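PDB 2WW2: alpha-1,2-mannosidase, which probably hydrolyses alpha-1,2-linked mannosides with inversion of anomeric configuration, as a calcium-dependent member of glycoside hydrolase family 92. Local coordinates for residues Val135-Pro138 with Asp142-Val145; Leu341-Leu344 with Val349-Arg352; Trp392-Gln397 with Pro650-Gly655. One frame throughout, in Å; residues are numbered along the deposited sequence. Where two conformers were deposited one is given.

Interaction 1. Residues Val135-Pro138 with Asp142-Val145; sequences VSFP and DQYV
The ring of Phe137 is covered on both faces: Val135 CG1, from two residues earlier in the chain, sits over the centre of one, and Gln143 CB over the centre of the other. The second approach is a CH-pi contact, with Gln143 CB 3.6 Å from the centroid of the Phe137 ring and only 8° off its normal. At the edge, in the ring plane, Tyr144 O lies 3.5 Å from Phe137 CE1, and Val145 CG2 is 4.4 Å from Phe137 CZ. Strands 130-136 and 143-148 are joined by a short loop but do not pair with each other; each finds other partners in the beta-rich N-terminal domain, and it is side chains that fill the interval, as in a beta-arch. The extended Gln143 chain (chi2 176°) carries the amide along the same face, where its plane lies 5° from that of the ring and Gln143 CD is 3.7 Å from Phe137 CD2. Both ends of that amide are engaged: OE1 accepts from Val223 N, while NE2 donates to a water 2.8 Å away that in turn donates to Pro138 O. Cutting Phe137 back to an alanine here is likely to open a gap between Val135 and Gln143 and to take from the amide the ring it lies on.

Interaction 2. Residues Leu341-Leu344 with Val349-Arg352; sequences LFTL and VSER
Thr343 OG1 is gripped twice, by Pro340 O one helical turn back and by the ammonium group of Lys394, while the methyl of the same side chain, CG2, rests 3.7 Å from Ser350 OG. The setting is a short helix-to-helix connection in the catalytic domain, whose family belongs to the six-hairpin glycosidases: helix 338-345 ends and helix 347-364 begins almost at once. At this junction the Thr343 and Ser350 CA atoms come within 5.8 Å, a close approach that suits the small serine side chain. Thr343 OG1 sits between its backbone N and carbonyl carbon (chi1 64°), where Pro340 O and Lys394 can hold it, and CG2 falls beside the serine. With OG anti to its own carbonyl carbon (chi1 -52°), Ser350 directs the hydroxyl at the first helix, 3.2 Å from Phe342 CB. Ser350 OG also comes within 3.3 Å of Thr343 N, yet the N-H is poorly aimed and no hydrogen bond results; across the junction the two segments are held by van der Waals contact alone. Trp36, from much earlier in the chain, extends this apolar side, meeting the Phe342 ring edge-to-face and touching Val349; His339 packs edge-to-face with the same phenylalanine. One residue back from Ser350, the second helix meets the Phe342 ring obliquely, with Phe342 CD2 4.4 Å from Val349 CG1.

Interaction 3. Residues Trp392-Gln397 with Pro650-Gly655; sequences WMKGIQ and PEYAIG
Lys394 and Tyr652 reach toward each other from opposite directions, and Lys394 NZ donates a hydrogen bond to Tyr652 OH at 2.9 Å, although the exact place of that hydroxyl is less sure. The ammonium group comes at the phenol end obliquely. Nearer the backbone, Pro650 packs against both Met393 and Lys394. Its CG lies 3.7 Å from Met393 O, and its CD faces Met393 CB. Pro650 CB is 4.0 Å from Lys394 CG. Past CB the Met393 chain bends (chi2 -53°) and leads away from the proline, toward helix 444-465, whose Arg460 touches both residues. The contact thus joins the C-terminal end of helix 383-393 to the middle strand, 651-654, of a three-stranded antiparallel sheet. That helix closes in a Schellman motif, with Gly395 as the C-prime residue at positive phi: Ile396 N bonds to Ala391 O, and Gly395 N to Trp392 O. The motif sets the start of the lysine, and an extended chain (chi2 169°) carries NZ away from the helix end toward Tyr652, where Asp390 forms a salt bridge with it and probably balances its charge. Farther out, Trp392 O receives a second, nearly straight bond (168°) from Gln397 NE2 at 3.0 Å; this donor and Gly395 N arrive from opposite faces of the carbonyl plane. The returning chain also drapes Gln397 CG over the centre of one face of the Trp392 ring, 3.5 Å above its plane.

Read from the N terminus, the three contacts come in series; none encloses or crosses another. Interaction 1 closes the short loop between strands 130-136 and 143-148 in the N-terminal domain. Some two hundred residues later interaction 2 closes the bend between helices 338-345 and 347-364, and interaction 3 then spans 252 residues of the catalytic domain to bring strand 651-654 to the end of helix 383-393. Interaction 1 stands apart, its centre about 43 Å from that of interaction 2. Interactions 2 and 3 are neighbours, their centres about 11 Å apart: Ile396 packs on Thr343 and Glu351, and Leu344 on Tyr652, uniting helix junction, helix end and sheet.

Interaction 1. Residues Val135-Pro138 with Asp142-Val145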
ATOM      1  N   VAL A 135     -47.051 -22.898   0.675  1.00  9.72           N
ATOM      2  CA  VAL A 135     -47.005 -22.098  -0.536  1.00  8.89           C
ATOM      3  C   VAL A 135     -48.366 -21.423  -0.720  1.00  9.17           C
ATOM      4  O   VAL A 135     -49.391 -22.091  -0.643  1.00  8.74           O
ATOM      5  CB  VAL A 135     -46.704 -22.942  -1.802  1.00  8.55           C
ATOM      6  CG1 VAL A 135     -46.668 -22.021  -3.027  1.00  7.18           C
ATOM      7  CG2 VAL A 135     -45.387 -23.756  -1.665  1.00  9.00           C
ATOM      8  N   SER A 136     -48.366 -20.104  -0.924  1.00  9.19           N
ATOM      9  CA  SER A 136     -49.565 -19.368  -1.288  0.50  9.16           C
ATOM     10  C   SER A 136     -49.480 -18.964  -2.769  1.00  9.59           C
ATOM     11  O   SER A 136     -48.674 -18.099  -3.136  1.00  9.66           O
ATOM     12  CB  SER A 136     -49.672 -18.123  -0.402  0.50  9.71           C
ATOM     13  OG  SER A 136     -50.859 -17.412  -0.659  0.50  8.73           O
ATOM     14  N   PHE A 137     -50.280 -19.591  -3.629  1.00  9.45           N
ATOM     15  CA  PHE A 137     -50.197 -19.331  -5.078  1.00 10.12           C
ATOM     16  C   PHE A 137     -51.016 -18.096  -5.456  1.00 11.37           C
ATOM     17  O   PHE A 137     -52.077 -17.892  -4.900  1.00 11.41           O
ATOM     18  CB  PHE A 137     -50.747 -20.532  -5.877  1.00  9.14           C
ATOM     19  CG  PHE A 137     -49.847 -21.752  -5.869  1.00  9.04           C
ATOM     20  CD1 PHE A 137     -48.727 -21.814  -6.684  1.00  6.67           C
ATOM     21  CD2 PHE A 137     -50.139 -22.828  -5.059  1.00  8.13           C
ATOM     22  CE1 PHE A 137     -47.917 -22.925  -6.696  1.00  6.18           C
ATOM     23  CE2 PHE A 137     -49.333 -23.951  -5.057  1.00  6.16           C
ATOM     24  CZ  PHE A 137     -48.209 -23.993  -5.875  1.00  6.28           C
ATOM     25  N   PRO A 138     -50.550 -17.295  -6.432  1.00 12.77           N
ATOM     26  CA  PRO A 138     -51.395 -16.183  -6.886  1.00 14.03           C
ATOM     27  C   PRO A 138     -52.651 -16.719  -7.546  1.00 15.05           C
ATOM     28  O   PRO A 138     -52.594 -17.698  -8.279  1.00 15.58           O
ATOM     29  CB  PRO A 138     -50.541 -15.448  -7.928  1.00 14.29           C
ATOM     30  CG  PRO A 138     -49.318 -16.292  -8.156  1.00 13.23           C
ATOM     31  CD  PRO A 138     -49.225 -17.333  -7.079  1.00 12.78           C
ATOM     32  N   ASP A 142     -51.533 -20.733 -13.208  1.00 11.67           N
ATOM     33  CA  ASP A 142     -51.190 -22.158 -13.037  1.00 11.16           C
ATOM     34  C   ASP A 142     -50.314 -22.310 -11.792  1.00  9.72           C
ATOM     35  O   ASP A 142     -49.535 -21.414 -11.475  1.00 10.07           O
ATOM     36  CB  ASP A 142     -50.466 -22.716 -14.277  1.00 11.00           C
ATOM     37  CG  ASP A 142     -51.372 -22.763 -15.521  1.00 13.90           C
ATOM     38  OD1 ASP A 142     -52.601 -22.832 -15.361  1.00 14.40           O
ATOM     39  OD2 ASP A 142     -50.854 -22.735 -16.654  1.00 14.85           O
ATOM     40  N   GLN A 143     -50.441 -23.441 -11.109  1.00  8.77           N
ATOM     41  CA  GLN A 143     -49.765 -23.697  -9.846  1.00  7.91           C
ATOM     42  C   GLN A 143     -48.881 -24.932  -9.992  1.00  8.22           C
ATOM     43  O   GLN A 143     -49.390 -26.028 -10.217  1.00  8.00           O
ATOM     44  CB  GLN A 143     -50.807 -23.981  -8.753  1.00  7.77           C
ATOM     45  CG  GLN A 143     -51.871 -22.892  -8.559  1.00  7.56           C
ATOM     46  CD  GLN A 143     -52.916 -23.293  -7.517  1.00  8.61           C
ATOM     47  OE1 GLN A 143     -52.911 -24.424  -7.039  1.00  9.03           O
ATOM     48  NE2 GLN A 143     -53.834 -22.369  -7.178  1.00  9.93           N
ATOM     49  N   TYR A 144     -47.573 -24.766  -9.855  1.00  7.62           N
ATOM     50  CA  TYR A 144     -46.658 -25.899  -9.938  1.00  7.53           C
ATOM     51  C   TYR A 144     -45.700 -25.980  -8.768  1.00  7.37           C
ATOM     52  O   TYR A 144     -45.408 -24.991  -8.122  1.00  6.68           O
ATOM     53  CB  TYR A 144     -45.782 -25.789 -11.173  1.00  7.98           C
ATOM     54  CG  TYR A 144     -46.516 -25.698 -12.486  1.00  9.48           C
ATOM     55  CD1 TYR A 144     -46.926 -26.846 -13.164  1.00  8.56           C
ATOM     56  CD2 TYR A 144     -46.765 -24.463 -13.066  1.00  9.43           C
ATOM     57  CE1 TYR A 144     -47.585 -26.754 -14.386  1.00 11.50           C
ATOM     58  CE2 TYR A 144     -47.418 -24.361 -14.276  1.00 11.70           C
ATOM     59  CZ  TYR A 144     -47.823 -25.504 -14.930  1.00 11.99           C
ATOM     60  OH  TYR A 144     -48.456 -25.378 -16.134  1.00 15.43           O
ATOM     61  N   VAL A 145     -45.176 -27.176  -8.540  1.00  7.20           N
ATOM     62  CA  VAL A 145     -43.955 -27.328  -7.776  1.00  7.32           C
ATOM     63  C   VAL A 145     -43.027 -28.174  -8.634  1.00  7.33           C
ATOM     64  O   VAL A 145     -43.453 -29.200  -9.179  1.00  7.57           O
ATOM     65  CB  VAL A 145     -44.228 -28.038  -6.429  1.00  7.34           C
ATOM     66  CG1 VAL A 145     -42.903 -28.364  -5.707  1.00  7.54           C
ATOM     67  CG2 VAL A 145     -45.191 -27.197  -5.560  1.00  6.61           C
TER
HETATM   68  O   HOH W   1     -53.978 -20.177  -8.860  1.00 18.98           O
HETATM   69  O   HOH W   2     -50.300 -19.711  -9.244  1.00 20.48           O

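Interaction 2. Residues Leu341-Leu344 with Val349-Arg352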
ATOM      1  N   LEU A 341     -15.555 -23.957  22.232  1.00  7.65           N
ATOM      2  CA  LEU A 341     -16.848 -23.468  22.709  1.00  7.83           C
ATOM      3  C   LEU A 341     -17.771 -24.654  23.028  1.00  7.75           C
ATOM      4  O   LEU A 341     -18.473 -24.642  24.046  1.00  7.55           O
ATOM      5  CB  LEU A 341     -17.515 -22.515  21.690  1.00  7.51           C
ATOM      6  CG  LEU A 341     -18.764 -21.789  22.223  1.00  8.61           C
ATOM      7  CD1 LEU A 341     -18.397 -20.777  23.302  1.00  6.47           C
ATOM      8  CD2 LEU A 341     -19.601 -21.080  21.102  1.00  8.87           C
ATOM      9  N   PHE A 342     -17.793 -25.674  22.166  1.00  7.21           N
ATOM     10  CA  PHE A 342     -18.606 -26.855  22.459  1.00  7.66           C
ATOM     11  C   PHE A 342     -18.178 -27.508  23.780  1.00  6.94           C
ATOM     12  O   PHE A 342     -19.021 -27.855  24.605  1.00  7.15           O
ATOM     13  CB  PHE A 342     -18.573 -27.917  21.320  1.00  6.74           C
ATOM     14  CG  PHE A 342     -19.038 -27.409  19.972  1.00  9.21           C
ATOM     15  CD1 PHE A 342     -19.953 -26.349  19.869  1.00  7.96           C
ATOM     16  CD2 PHE A 342     -18.571 -28.003  18.800  1.00  7.44           C
ATOM     17  CE1 PHE A 342     -20.379 -25.889  18.605  1.00  9.83           C
ATOM     18  CE2 PHE A 342     -18.980 -27.538  17.541  1.00  9.97           C
ATOM     19  CZ  PHE A 342     -19.887 -26.475  17.447  1.00  7.84           C
ATOM     20  N   THR A 343     -16.879 -27.672  24.000  1.00  7.08           N
ATOM     21  CA  THR A 343     -16.448 -28.364  25.224  1.00  7.25           C
ATOM     22  C   THR A 343     -16.946 -27.642  26.460  1.00  7.94           C
ATOM     23  O   THR A 343     -17.094 -28.258  27.510  1.00  8.04           O
ATOM     24  CB  THR A 343     -14.892 -28.503  25.342  1.00  7.97           C
ATOM     25  OG1 THR A 343     -14.307 -27.202  25.434  1.00  7.55           O
ATOM     26  CG2 THR A 343     -14.309 -29.255  24.131  1.00  6.58           C
ATOM     27  N   LEU A 344     -17.189 -26.335  26.347  1.00  7.68           N
ATOM     28  CA  LEU A 344     -17.590 -25.536  27.506  1.00  8.50           C
ATOM     29  C   LEU A 344     -19.112 -25.502  27.657  1.00  8.40           C
ATOM     30  O   LEU A 344     -19.658 -25.866  28.700  1.00  8.62           O
ATOM     31  CB  LEU A 344     -17.057 -24.097  27.369  1.00  8.13           C
ATOM     32  CG  LEU A 344     -17.403 -23.106  28.496  1.00  9.14           C
ATOM     33  CD1 LEU A 344     -16.965 -23.663  29.852  1.00  8.97           C
ATOM     34  CD2 LEU A 344     -16.771 -21.722  28.229  1.00  8.04           C
ATOM     35  N   VAL A 349     -22.240 -32.343  22.806  1.00  9.81           N
ATOM     36  CA  VAL A 349     -21.857 -32.415  21.398  1.00  9.46           C
ATOM     37  C   VAL A 349     -20.428 -32.945  21.246  1.00  9.33           C
ATOM     38  O   VAL A 349     -20.188 -33.880  20.471  1.00  9.00           O
ATOM     39  CB  VAL A 349     -22.031 -31.069  20.694  1.00  9.52           C
ATOM     40  CG1 VAL A 349     -21.617 -31.190  19.206  1.00  9.65           C
ATOM     41  CG2 VAL A 349     -23.504 -30.638  20.818  1.00 10.13           C
ATOM     42  N   SER A 350     -19.497 -32.399  22.029  1.00  8.46           N
ATOM     43  CA  SER A 350     -18.101 -32.858  21.966  1.00  8.37           C
ATOM     44  C   SER A 350     -17.988 -34.335  22.336  1.00  8.13           C
ATOM     45  O   SER A 350     -17.124 -35.052  21.811  1.00  8.27           O
ATOM     46  CB  SER A 350     -17.208 -32.019  22.886  1.00  8.18           C
ATOM     47  OG  SER A 350     -17.375 -30.630  22.625  1.00  7.86           O
ATOM     48  N   GLU A 351     -18.836 -34.791  23.257  1.00  8.16           N
ATOM     49  CA  GLU A 351     -18.842 -36.219  23.620  1.00  8.72           C
ATOM     50  C   GLU A 351     -19.055 -37.098  22.378  1.00  8.74           C
ATOM     51  O   GLU A 351     -18.413 -38.144  22.234  1.00  8.90           O
ATOM     52  CB  GLU A 351     -19.916 -36.541  24.679  1.00  9.29           C
ATOM     53  CG  GLU A 351     -19.579 -36.024  26.081  1.00 10.71           C
ATOM     54  CD  GLU A 351     -20.698 -36.226  27.092  1.00 15.11           C
ATOM     55  OE1 GLU A 351     -21.824 -36.601  26.711  1.00 16.68           O
ATOM     56  OE2 GLU A 351     -20.443 -36.007  28.285  1.00 16.27           O
ATOM     57  N   ARG A 352     -19.979 -36.693  21.506  1.00  8.06           N
ATOM     58  CA  ARG A 352     -20.299 -37.476  20.306  1.00  8.14           C
ATOM     59  C   ARG A 352     -19.307 -37.207  19.160  1.00  8.40           C
ATOM     60  O   ARG A 352     -18.952 -38.128  18.398  1.00  7.78           O
ATOM     61  CB  ARG A 352     -21.739 -37.198  19.844  1.00  7.99           C
ATOM     62  CG  ARG A 352     -22.798 -37.516  20.904  1.00  9.93           C
ATOM     63  CD  ARG A 352     -24.217 -37.371  20.356  1.00 10.37           C
ATOM     64  NE  ARG A 352     -24.558 -35.981  20.070  1.00 12.74           N
ATOM     65  CZ  ARG A 352     -25.339 -35.231  20.847  1.00 14.23           C
ATOM     66  NH1 ARG A 352     -25.842 -35.737  21.967  1.00 13.79           N
ATOM     67  NH2 ARG A 352     -25.608 -33.972  20.517  1.00 13.69           N
TER

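Interaction 3. Residues Trp392-Gln397 with Pro650-Gly655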
ATOM      1  N   TRP A 392     -10.454 -34.096  26.209  1.00  7.44           N
ATOM      2  CA  TRP A 392      -9.995 -35.009  27.253  1.00  8.18           C
ATOM      3  C   TRP A 392      -9.547 -34.242  28.496  1.00  8.80           C
ATOM      4  O   TRP A 392      -9.835 -34.654  29.629  1.00  9.32           O
ATOM      5  CB  TRP A 392      -8.848 -35.863  26.719  1.00  7.63           C
ATOM      6  CG  TRP A 392      -8.492 -37.026  27.605  1.00  8.61           C
ATOM      7  CD1 TRP A 392      -7.583 -37.032  28.621  1.00  9.90           C
ATOM      8  CD2 TRP A 392      -9.034 -38.352  27.544  1.00  8.67           C
ATOM      9  NE1 TRP A 392      -7.520 -38.281  29.195  1.00  8.55           N
ATOM     10  CE2 TRP A 392      -8.400 -39.109  28.548  1.00 11.02           C
ATOM     11  CE3 TRP A 392      -9.985 -38.971  26.731  1.00  9.34           C
ATOM     12  CZ2 TRP A 392      -8.708 -40.459  28.780  1.00 10.50           C
ATOM     13  CZ3 TRP A 392     -10.287 -40.314  26.955  1.00  9.17           C
ATOM     14  CH2 TRP A 392      -9.645 -41.040  27.966  1.00  9.35           C
ATOM     15  N   MET A 393      -8.841 -33.132  28.284  1.00  9.17           N
ATOM     16  CA  MET A 393      -8.268 -32.401  29.412  1.00 10.44           C
ATOM     17  C   MET A 393      -9.329 -31.614  30.160  1.00 10.57           C
ATOM     18  O   MET A 393      -9.067 -31.075  31.232  1.00 11.53           O
ATOM     19  CB  MET A 393      -7.148 -31.479  28.954  1.00 10.24           C
ATOM     20  CG  MET A 393      -5.985 -32.228  28.328  1.00 10.97           C
ATOM     21  SD  MET A 393      -5.367 -33.551  29.385  1.00 15.02           S
ATOM     22  CE  MET A 393      -4.271 -34.361  28.252  1.00 13.41           C
ATOM     23  N   LYS A 394     -10.525 -31.557  29.580  1.00 10.57           N
ATOM     24  CA  LYS A 394     -11.659 -30.891  30.176  1.00  9.75           C
ATOM     25  C   LYS A 394     -12.652 -31.909  30.723  1.00 10.71           C
ATOM     26  O   LYS A 394     -13.783 -31.551  31.078  1.00 10.77           O
ATOM     27  CB  LYS A 394     -12.349 -29.997  29.133  1.00  9.51           C
ATOM     28  CG  LYS A 394     -11.523 -28.792  28.768  1.00  8.05           C
ATOM     29  CD  LYS A 394     -12.071 -28.044  27.556  1.00  7.54           C
ATOM     30  CE  LYS A 394     -11.254 -26.763  27.322  1.00  7.29           C
ATOM     31  NZ  LYS A 394     -11.794 -26.013  26.153  1.00  7.61           N
ATOM     32  N   GLY A 395     -12.237 -33.170  30.787  1.00 10.26           N
ATOM     33  CA  GLY A 395     -13.059 -34.207  31.410  1.00 10.87           C
ATOM     34  C   GLY A 395     -14.081 -34.837  30.482  1.00 10.39           C
ATOM     35  O   GLY A 395     -14.946 -35.581  30.926  1.00 10.09           O
ATOM     36  N   ILE A 396     -13.974 -34.542  29.186  1.00 10.59           N
ATOM     37  CA  ILE A 396     -14.820 -35.165  28.181  1.00 10.57           C
ATOM     38  C   ILE A 396     -14.036 -36.341  27.639  1.00 10.95           C
ATOM     39  O   ILE A 396     -13.069 -36.181  26.869  1.00 10.32           O
ATOM     40  CB  ILE A 396     -15.149 -34.166  27.054  1.00 11.03           C
ATOM     41  CG1 ILE A 396     -15.875 -32.956  27.653  1.00 11.20           C
ATOM     42  CG2 ILE A 396     -15.986 -34.834  25.967  1.00 11.82           C
ATOM     43  CD1 ILE A 396     -16.075 -31.800  26.676  1.00 10.41           C
ATOM     44  N   GLN A 397     -14.434 -37.527  28.088  1.00 11.39           N
ATOM     45  CA  GLN A 397     -13.635 -38.724  27.892  1.00 11.80           C
ATOM     46  C   GLN A 397     -14.517 -39.891  27.488  1.00 12.52           C
ATOM     47  O   GLN A 397     -14.738 -40.808  28.263  1.00 13.29           O
ATOM     48  CB  GLN A 397     -12.842 -39.032  29.175  1.00 11.20           C
ATOM     49  CG  GLN A 397     -11.892 -37.890  29.542  1.00 10.66           C
ATOM     50  CD  GLN A 397     -11.078 -38.147  30.800  1.00 11.62           C
ATOM     51  OE1 GLN A 397     -11.284 -39.142  31.499  1.00 12.50           O
ATOM     52  NE2 GLN A 397     -10.117 -37.260  31.077  1.00 10.83           N
ATOM     53  N   PRO A 650      -6.442 -26.667  29.406  1.00  9.04           N
ATOM     54  CA  PRO A 650      -7.787 -26.241  29.812  1.00  9.51           C
ATOM     55  C   PRO A 650      -7.787 -24.874  30.526  1.00 10.44           C
ATOM     56  O   PRO A 650      -8.081 -24.787  31.727  1.00 11.20           O
ATOM     57  CB  PRO A 650      -8.265 -27.391  30.721  1.00  9.52           C
ATOM     58  CG  PRO A 650      -6.985 -28.004  31.277  1.00  9.03           C
ATOM     59  CD  PRO A 650      -5.977 -27.866  30.135  1.00  8.79           C
ATOM     60  N   GLU A 651      -7.459 -23.823  29.769  1.00 10.39           N
ATOM     61  CA  GLU A 651      -7.297 -22.448  30.279  1.00 11.53           C
ATOM     62  C   GLU A 651      -7.900 -21.529  29.245  1.00 10.71           C
ATOM     63  O   GLU A 651      -7.770 -21.792  28.046  1.00 10.72           O
ATOM     64  CB  GLU A 651      -5.809 -22.036  30.296  1.00 11.14           C
ATOM     65  CG  GLU A 651      -5.066 -22.318  31.537  1.00 15.41           C
ATOM     66  CD  GLU A 651      -3.603 -21.977  31.426  1.00 14.51           C
ATOM     67  OE1 GLU A 651      -3.122 -21.398  30.407  1.00 13.59           O
ATOM     68  OE2 GLU A 651      -2.912 -22.321  32.382  1.00 20.34           O
ATOM     69  N   TYR A 652      -8.464 -20.409  29.691  1.00  9.83           N
ATOM     70  CA  TYR A 652      -8.930 -19.384  28.768  1.00  9.62           C
ATOM     71  C   TYR A 652      -8.314 -18.049  29.168  1.00  9.44           C
ATOM     72  O   TYR A 652      -8.496 -17.605  30.312  1.00  9.36           O
ATOM     73  CB  TYR A 652     -10.472 -19.286  28.828  1.00  9.55           C
ATOM     74  CG  TYR A 652     -11.193 -20.598  28.594  1.00 10.59           C
ATOM     75  CD1 TYR A 652     -11.695 -20.923  27.337  1.00 10.70           C
ATOM     76  CD2 TYR A 652     -11.358 -21.519  29.631  1.00 10.16           C
ATOM     77  CE1 TYR A 652     -12.358 -22.106  27.117  1.00 10.50           C
ATOM     78  CE2 TYR A 652     -12.009 -22.710  29.417  1.00 11.70           C
ATOM     79  CZ  TYR A 652     -12.513 -22.995  28.155  1.00 10.09           C
ATOM     80  OH  TYR A 652     -13.156 -24.184  27.943  1.00 10.83           O
ATOM     81  N   ALA A 653      -7.575 -17.415  28.249  1.00  8.96           N
ATOM     82  CA  ALA A 653      -6.968 -16.122  28.528  1.00  9.35           C
ATOM     83  C   ALA A 653      -8.053 -15.052  28.597  1.00  9.51           C
ATOM     84  O   ALA A 653      -8.982 -15.037  27.790  1.00  9.30           O
ATOM     85  CB  ALA A 653      -5.908 -15.763  27.471  1.00  8.88           C
ATOM     86  N   ILE A 654      -7.928 -14.166  29.577  1.00  9.12           N
ATOM     87  CA  ILE A 654      -8.910 -13.108  29.794  1.00  9.31           C
ATOM     88  C   ILE A 654      -8.670 -11.905  28.857  1.00  9.33           C
ATOM     89  O   ILE A 654      -7.535 -11.436  28.682  1.00  8.42           O
ATOM     90  CB  ILE A 654      -8.978 -12.722  31.291  1.00  9.34           C
ATOM     91  CG1 ILE A 654      -9.600 -13.898  32.054  1.00 11.08           C
ATOM     92  CG2 ILE A 654      -9.851 -11.442  31.502  1.00  9.89           C
ATOM     93  CD1 ILE A 654      -9.448 -13.835  33.561  1.00 13.95           C
ATOM     94  N   GLY A 655      -9.742 -11.452  28.220  1.00  8.67           N
ATOM     95  CA  GLY A 655      -9.666 -10.274  27.374  1.00  9.12           C
ATOM     96  C   GLY A 655     -10.399  -9.158  28.082  1.00  9.02           C
ATOM     97  O   GLY A 655      -9.957  -8.668  29.125  1.00  9.45           O
TER